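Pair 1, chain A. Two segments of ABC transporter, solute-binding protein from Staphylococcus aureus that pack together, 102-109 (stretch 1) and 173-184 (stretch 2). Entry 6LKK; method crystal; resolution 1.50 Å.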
# COMPACT_ATOMS: atom_id res chain seq x y z
N ILE A 102 -3.59 10.77 -5.32
CA ILE A 102 -4.07 10.96 -6.68
C ILE A 102 -2.86 11.28 -7.55
O ILE A 102 -1.99 12.07 -7.16
CB ILE A 102 -5.10 12.10 -6.75
CG1 ILE A 102 -6.35 11.74 -5.94
CG2 ILE A 102 -5.47 12.41 -8.20
CD1 ILE A 102 -7.28 12.91 -5.72
N VAL A 103 -2.78 10.65 -8.71
CA VAL A 103 -1.75 10.96 -9.69
C VAL A 103 -2.41 11.62 -10.89
O VAL A 103 -3.47 11.19 -11.34
CB VAL A 103 -0.94 9.71 -10.11
CG1 VAL A 103 -0.05 9.26 -8.95
CG2 VAL A 103 -1.87 8.59 -10.56
N VAL A 104 -1.78 12.68 -11.38
CA VAL A 104 -2.30 13.49 -12.47
C VAL A 104 -1.26 13.54 -13.57
O VAL A 104 -0.06 13.70 -13.29
CB VAL A 104 -2.66 14.91 -11.99
CG1 VAL A 104 -3.18 15.76 -13.14
CG2 VAL A 104 -3.67 14.85 -10.85
N ASN A 105 -1.69 13.41 -14.82
CA ASN A 105 -0.78 13.58 -15.94
C ASN A 105 -0.65 15.08 -16.21
O ASN A 105 -1.62 15.74 -16.59
CB ASN A 105 -1.28 12.83 -17.18
CG ASN A 105 -0.32 12.96 -18.35
OD1 ASN A 105 -0.02 14.06 -18.80
ND2 ASN A 105 0.18 11.83 -18.84
N SER A 106 0.55 15.61 -16.01
CA SER A 106 0.78 17.04 -16.07
C SER A 106 0.95 17.56 -17.50
O SER A 106 0.97 18.78 -17.69
CB SER A 106 2.02 17.40 -15.24
OG SER A 106 3.15 16.64 -15.64
N ASP A 107 1.06 16.67 -18.49
CA ASP A 107 1.04 17.10 -19.88
C ASP A 107 -0.38 17.19 -20.43
O ASP A 107 -0.65 18.03 -21.30
CB ASP A 107 1.86 16.14 -20.76
CG ASP A 107 3.34 16.46 -20.73
OD1 ASP A 107 3.73 17.48 -20.13
OD2 ASP A 107 4.13 15.68 -21.32
N LEU A 108 -1.30 16.36 -19.93
CA LEU A 108 -2.69 16.42 -20.35
C LEU A 108 -3.51 17.41 -19.52
O LEU A 108 -4.53 17.90 -20.00
CB LEU A 108 -3.34 15.04 -20.24
CG LEU A 108 -2.77 13.95 -21.14
CD1 LEU A 108 -3.37 12.60 -20.77
CD2 LEU A 108 -3.04 14.27 -22.60
N GLN A 109 -3.06 17.70 -18.30
CA GLN A 109 -3.89 18.45 -17.36
C GLN A 109 -4.25 19.82 -17.90
O GLN A 109 -5.41 20.26 -17.78
CB GLN A 109 -3.15 18.58 -16.03
CG GLN A 109 -3.93 19.27 -14.94
CD GLN A 109 -3.18 19.32 -13.63
OE1 GLN A 109 -1.96 19.13 -13.60
NE2 GLN A 109 -3.89 19.56 -12.54
N VAL A 173 -2.79 1.57 -13.03
CA VAL A 173 -3.29 2.94 -12.90
C VAL A 173 -2.17 3.94 -13.15
O VAL A 173 -2.30 4.83 -14.00
CB VAL A 173 -3.93 3.14 -11.51
CG1 VAL A 173 -4.37 4.59 -11.34
CG2 VAL A 173 -5.11 2.20 -11.32
N ILE A 174 -1.07 3.82 -12.42
CA ILE A 174 0.02 4.78 -12.60
C ILE A 174 0.62 4.65 -13.99
O ILE A 174 0.97 5.65 -14.62
CB ILE A 174 1.09 4.63 -11.50
CG1 ILE A 174 2.19 5.68 -11.68
CG2 ILE A 174 1.71 3.24 -11.53
CD1 ILE A 174 1.71 7.12 -11.62
N GLU A 175 0.75 3.42 -14.49
CA GLU A 175 1.32 3.23 -15.83
C GLU A 175 0.50 3.99 -16.87
O GLU A 175 1.05 4.73 -17.69
CB GLU A 175 1.39 1.75 -16.19
CG GLU A 175 1.95 1.51 -17.59
CD GLU A 175 2.02 0.05 -17.98
OE1 GLU A 175 1.59 -0.81 -17.19
OE2 GLU A 175 2.51 -0.23 -19.10
N ASP A 176 -0.82 3.82 -16.84
CA ASP A 176 -1.66 4.41 -17.88
C ASP A 176 -1.82 5.91 -17.68
O ASP A 176 -1.95 6.65 -18.67
CB ASP A 176 -3.02 3.72 -17.90
CG ASP A 176 -2.97 2.35 -18.55
OD1 ASP A 176 -1.91 1.99 -19.11
OD2 ASP A 176 -3.98 1.62 -18.50
N VAL A 177 -1.80 6.40 -16.44
CA VAL A 177 -1.77 7.84 -16.22
C VAL A 177 -0.45 8.41 -16.71
O VAL A 177 -0.42 9.41 -17.45
CB VAL A 177 -2.00 8.17 -14.73
CG1 VAL A 177 -1.76 9.65 -14.46
CG2 VAL A 177 -3.41 7.79 -14.31
N ALA A 178 0.67 7.79 -16.32
CA ALA A 178 1.98 8.29 -16.71
C ALA A 178 2.14 8.30 -18.22
O ALA A 178 2.78 9.21 -18.77
CB ALA A 178 3.08 7.44 -16.07
N LYS A 179 1.58 7.31 -18.91
CA LYS A 179 1.71 7.20 -20.36
C LYS A 179 0.63 7.96 -21.12
O LYS A 179 0.61 7.90 -22.35
CB LYS A 179 1.69 5.72 -20.77
CG LYS A 179 2.94 4.97 -20.36
CD LYS A 179 2.89 3.52 -20.79
CE LYS A 179 4.16 2.78 -20.42
NZ LYS A 179 4.13 1.36 -20.85
N GLY A 180 -0.25 8.68 -20.43
CA GLY A 180 -1.18 9.57 -21.08
C GLY A 180 -2.49 8.95 -21.51
O GLY A 180 -3.20 9.56 -22.32
N LYS A 181 -2.82 7.76 -21.02
CA LYS A 181 -4.11 7.16 -21.36
C LYS A 181 -5.23 7.71 -20.48
O LYS A 181 -6.39 7.71 -20.90
CB LYS A 181 -4.04 5.64 -21.22
CG LYS A 181 -5.32 4.93 -21.65
CD LYS A 181 -5.19 3.42 -21.53
CE LYS A 181 -6.45 2.73 -22.01
NZ LYS A 181 -6.39 1.26 -21.82
N TYR A 182 -4.90 8.19 -19.28
CA TYR A 182 -5.87 8.80 -18.39
C TYR A 182 -5.32 10.12 -17.88
O TYR A 182 -4.10 10.30 -17.75
CB TYR A 182 -6.21 7.89 -17.20
CG TYR A 182 -6.86 6.59 -17.59
CD1 TYR A 182 -8.19 6.53 -17.97
CD2 TYR A 182 -6.13 5.40 -17.58
CE1 TYR A 182 -8.79 5.34 -18.32
CE2 TYR A 182 -6.72 4.20 -17.93
CZ TYR A 182 -8.05 4.18 -18.30
OH TYR A 182 -8.64 2.98 -18.65
N TYR A 183 -6.23 11.05 -17.58
CA TYR A 183 -5.83 12.33 -17.01
C TYR A 183 -5.36 12.19 -15.57
O TYR A 183 -4.49 12.94 -15.13
CB TYR A 183 -6.99 13.32 -17.09
CG TYR A 183 -7.13 14.00 -18.44
CD1 TYR A 183 -7.19 13.25 -19.61
CD2 TYR A 183 -7.21 15.38 -18.53
CE1 TYR A 183 -7.32 13.87 -20.84
CE2 TYR A 183 -7.34 16.00 -19.76
CZ TYR A 183 -7.39 15.25 -20.90
OH TYR A 183 -7.52 15.87 -22.13
N ALA A 184 -5.93 11.25 -14.83
CA ALA A 184 -5.59 11.10 -13.42
C ALA A 184 -6.02 9.72 -12.95
O ALA A 184 -6.78 9.03 -13.62
CB ALA A 184 -6.24 12.20 -12.57
O HOH W 1 -5.09 17.63 -22.57

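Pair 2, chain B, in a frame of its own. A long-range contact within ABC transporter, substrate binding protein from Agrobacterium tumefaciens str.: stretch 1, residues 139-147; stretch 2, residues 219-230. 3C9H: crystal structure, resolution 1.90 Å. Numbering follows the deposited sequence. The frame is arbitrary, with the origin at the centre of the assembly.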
# COMPACT_ATOMS: atom_id res chain seq x y z
N PHE B 139 9.20 6.41 -8.10
CA PHE B 139 10.64 6.22 -8.07
C PHE B 139 11.17 7.02 -6.88
O PHE B 139 10.68 8.10 -6.59
CB PHE B 139 11.36 6.75 -9.32
CG PHE B 139 10.90 6.18 -10.65
CD1 PHE B 139 10.05 5.09 -10.75
CD2 PHE B 139 11.38 6.74 -11.82
CE1 PHE B 139 9.68 4.59 -12.00
CE2 PHE B 139 11.02 6.23 -13.09
CZ PHE B 139 10.17 5.16 -13.17
N VAL B 140 12.21 6.50 -6.26
CA VAL B 140 12.95 7.22 -5.28
C VAL B 140 14.42 7.20 -5.69
O VAL B 140 14.87 6.30 -6.43
CB VAL B 140 12.73 6.66 -3.84
CG1 VAL B 140 11.27 6.84 -3.43
CG2 VAL B 140 13.14 5.18 -3.75
N TYR B 141 15.15 8.22 -5.28
CA TYR B 141 16.58 8.30 -5.61
C TYR B 141 17.35 8.93 -4.47
O TYR B 141 16.78 9.67 -3.66
CB TYR B 141 16.81 9.06 -6.92
CG TYR B 141 16.43 10.53 -6.93
CD1 TYR B 141 17.40 11.53 -6.83
CD2 TYR B 141 15.10 10.92 -7.03
CE1 TYR B 141 17.03 12.88 -6.83
CE2 TYR B 141 14.74 12.24 -7.05
CZ TYR B 141 15.71 13.22 -6.94
OH TYR B 141 15.32 14.53 -6.96
N HIS B 142 18.65 8.64 -4.45
CA HIS B 142 19.60 9.25 -3.54
C HIS B 142 20.14 10.55 -4.19
O HIS B 142 20.94 10.51 -5.11
CB HIS B 142 20.72 8.25 -3.28
CG HIS B 142 21.78 8.74 -2.34
ND1 HIS B 142 21.52 9.06 -1.02
CD2 HIS B 142 23.10 8.93 -2.51
CE1 HIS B 142 22.64 9.44 -0.43
NE2 HIS B 142 23.61 9.37 -1.32
N LYS B 143 19.65 11.68 -3.70
CA LYS B 143 19.96 13.00 -4.28
C LYS B 143 21.46 13.25 -4.48
O LYS B 143 21.86 13.66 -5.55
CB LYS B 143 19.35 14.13 -3.44
CG LYS B 143 17.84 14.13 -3.38
CD LYS B 143 17.33 15.41 -2.75
CE LYS B 143 15.82 15.43 -2.73
NZ LYS B 143 15.25 16.81 -2.62
N PRO B 144 22.29 12.98 -3.47
CA PRO B 144 23.75 13.12 -3.67
C PRO B 144 24.34 12.30 -4.81
O PRO B 144 25.44 12.63 -5.28
CB PRO B 144 24.34 12.65 -2.33
CG PRO B 144 23.26 12.94 -1.34
CD PRO B 144 21.98 12.61 -2.08
N SER B 145 23.65 11.26 -5.25
CA SER B 145 24.14 10.41 -6.35
C SER B 145 23.75 10.95 -7.72
O SER B 145 24.22 10.43 -8.72
CB SER B 145 23.62 8.97 -6.22
OG SER B 145 24.18 8.32 -5.11
N PHE B 146 22.87 11.94 -7.78
CA PHE B 146 22.37 12.48 -9.04
C PHE B 146 22.74 13.95 -9.16
O PHE B 146 21.89 14.82 -9.30
CB PHE B 146 20.88 12.28 -9.16
CG PHE B 146 20.52 10.87 -9.47
CD1 PHE B 146 20.38 10.45 -10.79
CD2 PHE B 146 20.43 9.93 -8.46
CE1 PHE B 146 20.09 9.13 -11.09
CE2 PHE B 146 20.15 8.60 -8.76
CZ PHE B 146 19.99 8.21 -10.08
N THR B 147 24.03 14.18 -9.11
CA THR B 147 24.52 15.54 -9.15
C THR B 147 24.91 16.05 -10.54
O THR B 147 24.82 17.23 -10.74
CB THR B 147 25.64 15.71 -8.15
OG1 THR B 147 26.55 14.62 -8.28
CG2 THR B 147 25.02 15.73 -6.69
N ILE B 219 13.75 -0.39 1.72
CA ILE B 219 14.35 0.23 0.54
C ILE B 219 14.64 1.70 0.85
O ILE B 219 15.73 2.17 0.61
CB ILE B 219 13.45 0.08 -0.69
CG1 ILE B 219 13.34 -1.41 -1.08
CG2 ILE B 219 14.00 0.96 -1.84
CD1 ILE B 219 12.23 -1.69 -2.13
N LEU B 220 13.69 2.39 1.47
CA LEU B 220 13.88 3.79 1.82
C LEU B 220 15.09 4.01 2.71
O LEU B 220 15.89 4.92 2.44
CB LEU B 220 12.60 4.38 2.41
CG LEU B 220 11.52 4.66 1.35
CD1 LEU B 220 10.18 4.81 2.02
CD2 LEU B 220 11.86 5.89 0.49
N GLU B 221 15.28 3.17 3.73
CA GLU B 221 16.48 3.32 4.59
C GLU B 221 17.78 3.23 3.80
O GLU B 221 18.69 3.99 4.05
CB GLU B 221 16.50 2.39 5.84
CG GLU B 221 16.10 0.97 5.65
CD GLU B 221 15.68 0.27 6.97
OE1 GLU B 221 14.57 0.55 7.52
OE2 GLU B 221 16.46 -0.60 7.41
N ARG B 222 17.82 2.36 2.80
CA ARG B 222 19.03 2.12 2.01
C ARG B 222 19.29 3.18 0.92
O ARG B 222 20.45 3.50 0.62
CB ARG B 222 19.01 0.71 1.43
CG ARG B 222 19.26 -0.38 2.51
CD ARG B 222 18.81 -1.76 2.07
NE ARG B 222 19.02 -2.76 3.12
CZ ARG B 222 18.32 -2.84 4.25
NH1 ARG B 222 17.31 -2.02 4.50
NH2 ARG B 222 18.64 -3.78 5.14
N VAL B 223 18.22 3.70 0.34
CA VAL B 223 18.31 4.86 -0.57
C VAL B 223 18.72 6.10 0.22
O VAL B 223 19.53 6.87 -0.26
CB VAL B 223 16.97 5.10 -1.36
CG1 VAL B 223 17.01 6.42 -2.17
CG2 VAL B 223 16.71 3.89 -2.31
N SER B 224 18.21 6.23 1.44
CA SER B 224 18.42 7.43 2.27
C SER B 224 19.89 7.70 2.52
O SER B 224 20.33 8.85 2.46
CB SER B 224 17.72 7.29 3.63
OG SER B 224 17.54 8.55 4.24
N ASP B 225 20.64 6.64 2.80
CA ASP B 225 22.05 6.78 3.11
C ASP B 225 22.95 6.33 1.97
O ASP B 225 24.11 6.06 2.16
CB ASP B 225 22.39 6.03 4.40
CG ASP B 225 22.23 4.54 4.27
OD1 ASP B 225 22.11 4.03 3.14
OD2 ASP B 225 22.25 3.88 5.31
N GLY B 226 22.38 6.22 0.77
CA GLY B 226 23.19 6.05 -0.42
C GLY B 226 23.69 4.66 -0.69
O GLY B 226 24.39 4.49 -1.67
N ARG B 227 23.33 3.66 0.12
CA ARG B 227 23.64 2.27 -0.24
C ARG B 227 23.05 1.91 -1.61
O ARG B 227 23.68 1.20 -2.41
CB ARG B 227 23.15 1.27 0.81
CG ARG B 227 24.04 1.17 2.05
CD ARG B 227 23.43 0.29 3.13
NE ARG B 227 22.43 1.03 3.88
CZ ARG B 227 21.68 0.53 4.86
NH1 ARG B 227 21.78 -0.74 5.20
NH2 ARG B 227 20.82 1.31 5.50
N PHE B 228 21.85 2.44 -1.86
CA PHE B 228 21.15 2.32 -3.12
C PHE B 228 20.98 3.68 -3.73
O PHE B 228 20.78 4.65 -3.03
CB PHE B 228 19.74 1.74 -2.90
CG PHE B 228 19.72 0.31 -2.41
CD1 PHE B 228 20.77 -0.56 -2.64
CD2 PHE B 228 18.58 -0.19 -1.78
CE1 PHE B 228 20.72 -1.88 -2.20
CE2 PHE B 228 18.53 -1.51 -1.34
CZ PHE B 228 19.60 -2.35 -1.55
N VAL B 229 21.04 3.76 -5.06
CA VAL B 229 20.86 5.04 -5.74
C VAL B 229 19.42 5.25 -6.24
O VAL B 229 18.98 6.37 -6.41
CB VAL B 229 21.85 5.16 -6.90
CG1 VAL B 229 23.29 5.06 -6.35
CG2 VAL B 229 21.56 4.11 -8.00
N LEU B 230 18.70 4.15 -6.48
CA LEU B 230 17.34 4.19 -7.03
C LEU B 230 16.46 3.09 -6.42
O LEU B 230 16.92 1.96 -6.21
CB LEU B 230 17.35 3.98 -8.55
CG LEU B 230 17.72 5.14 -9.47
CD1 LEU B 230 18.04 4.60 -10.87
CD2 LEU B 230 16.62 6.20 -9.52

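In both pairs a strand runs beside a helix, and the chain that leaves the helix turns back to pair with the strand. The central backbones superpose with an RMSD of 0.5 Å. The strand and helix axes approach to 8.1 Å in pair 1 and 7.9 Å in pair 2. The angles between their N-to-C directions are 23° and 33°. The buried surface is also alike, 520 and 512 Å².

Each pair has one antiparallel bridge of the non-hydrogen-bonded kind. It joins V104(A) to A184(A) in pair 1 and the matching Y141(B) to L230(B) in pair 2. Next to it lies a backbone hydrogen bond. N105(A) N donates to Y183(A) O at 2.9 Å, and H142(B) N donates to V229(B) O at 3.0 Å. The same carbonyls also take CA-H...O contacts, from V104(A) CA to Y183(A) O at 3.5 Å and from Y141(B) CA to V229(B) O at 3.2 Å.

The apolar layer between strand and helix is similar in both pairs. V103(A) matches V140(B), and V177(A) matches V223(B). V103(A) CG2 lies 4.0 Å from V177(A) CG1. V140(B) CG2 lies 4.1 Å from V223(B) CG2. I174(A) and L220(B) differ in branching but do the same job. I174(A) CD1 reaches V103(A) CG1 at 3.8 Å, and L220(B) CD2 reaches V140(B) CG1 at 4.1 Å.

The main polar position is N105(A), matched by H142(B). Both side chains have chi1 in t, and in both the CA-to-CB bond points toward stretch 2. N105(A) ND2 donates to V177(A) O at 2.9 Å with a nearly straight angle. H142(B) ND1 reaches V223(B) O at 3.1 Å, but the bond is weak, with an angle of 120°. The amide has a second use. N105(A) OD1 accepts from D107(A) N at 2.8 Å and from L108(A) N at 2.9 Å, so it ties down the turn after its own strand. In pair 2 that turn is a 3-10 segment, and S145(B) N bonds to the backbone H142(B) O at 2.8 Å.

G180(A) and G226(B) match, and both have positive phi. G180(A) belongs to a Schellman motif. In pair 2 the imidazole lies flat against the glycine: G226(B) CA sits 3.3 Å from the centroid of the H142(B) ring, over its face. An ideal CB on G226(B) would clash with H142(B) NE2 at 2.7 Å.

The outer packing is solved differently. In pair 1 the aromatic ring comes from stretch 2. Y183(A) presents a ring face to L108(A) CB, 4.0 Å from the centroid. A water bridges L108(A) O at 2.6 Å and Y183(A) OH at 3.0 Å. In pair 2 the matching residues are the smaller V229(B) and S145(B). The ring comes instead from stretch 1. F146(B), at the position of Q109(A), brings CZ to 3.9 Å from L230(B) CG. L230(B) matches A184(A), and its CD2 also meets Y141(B) CB at 3.9 Å.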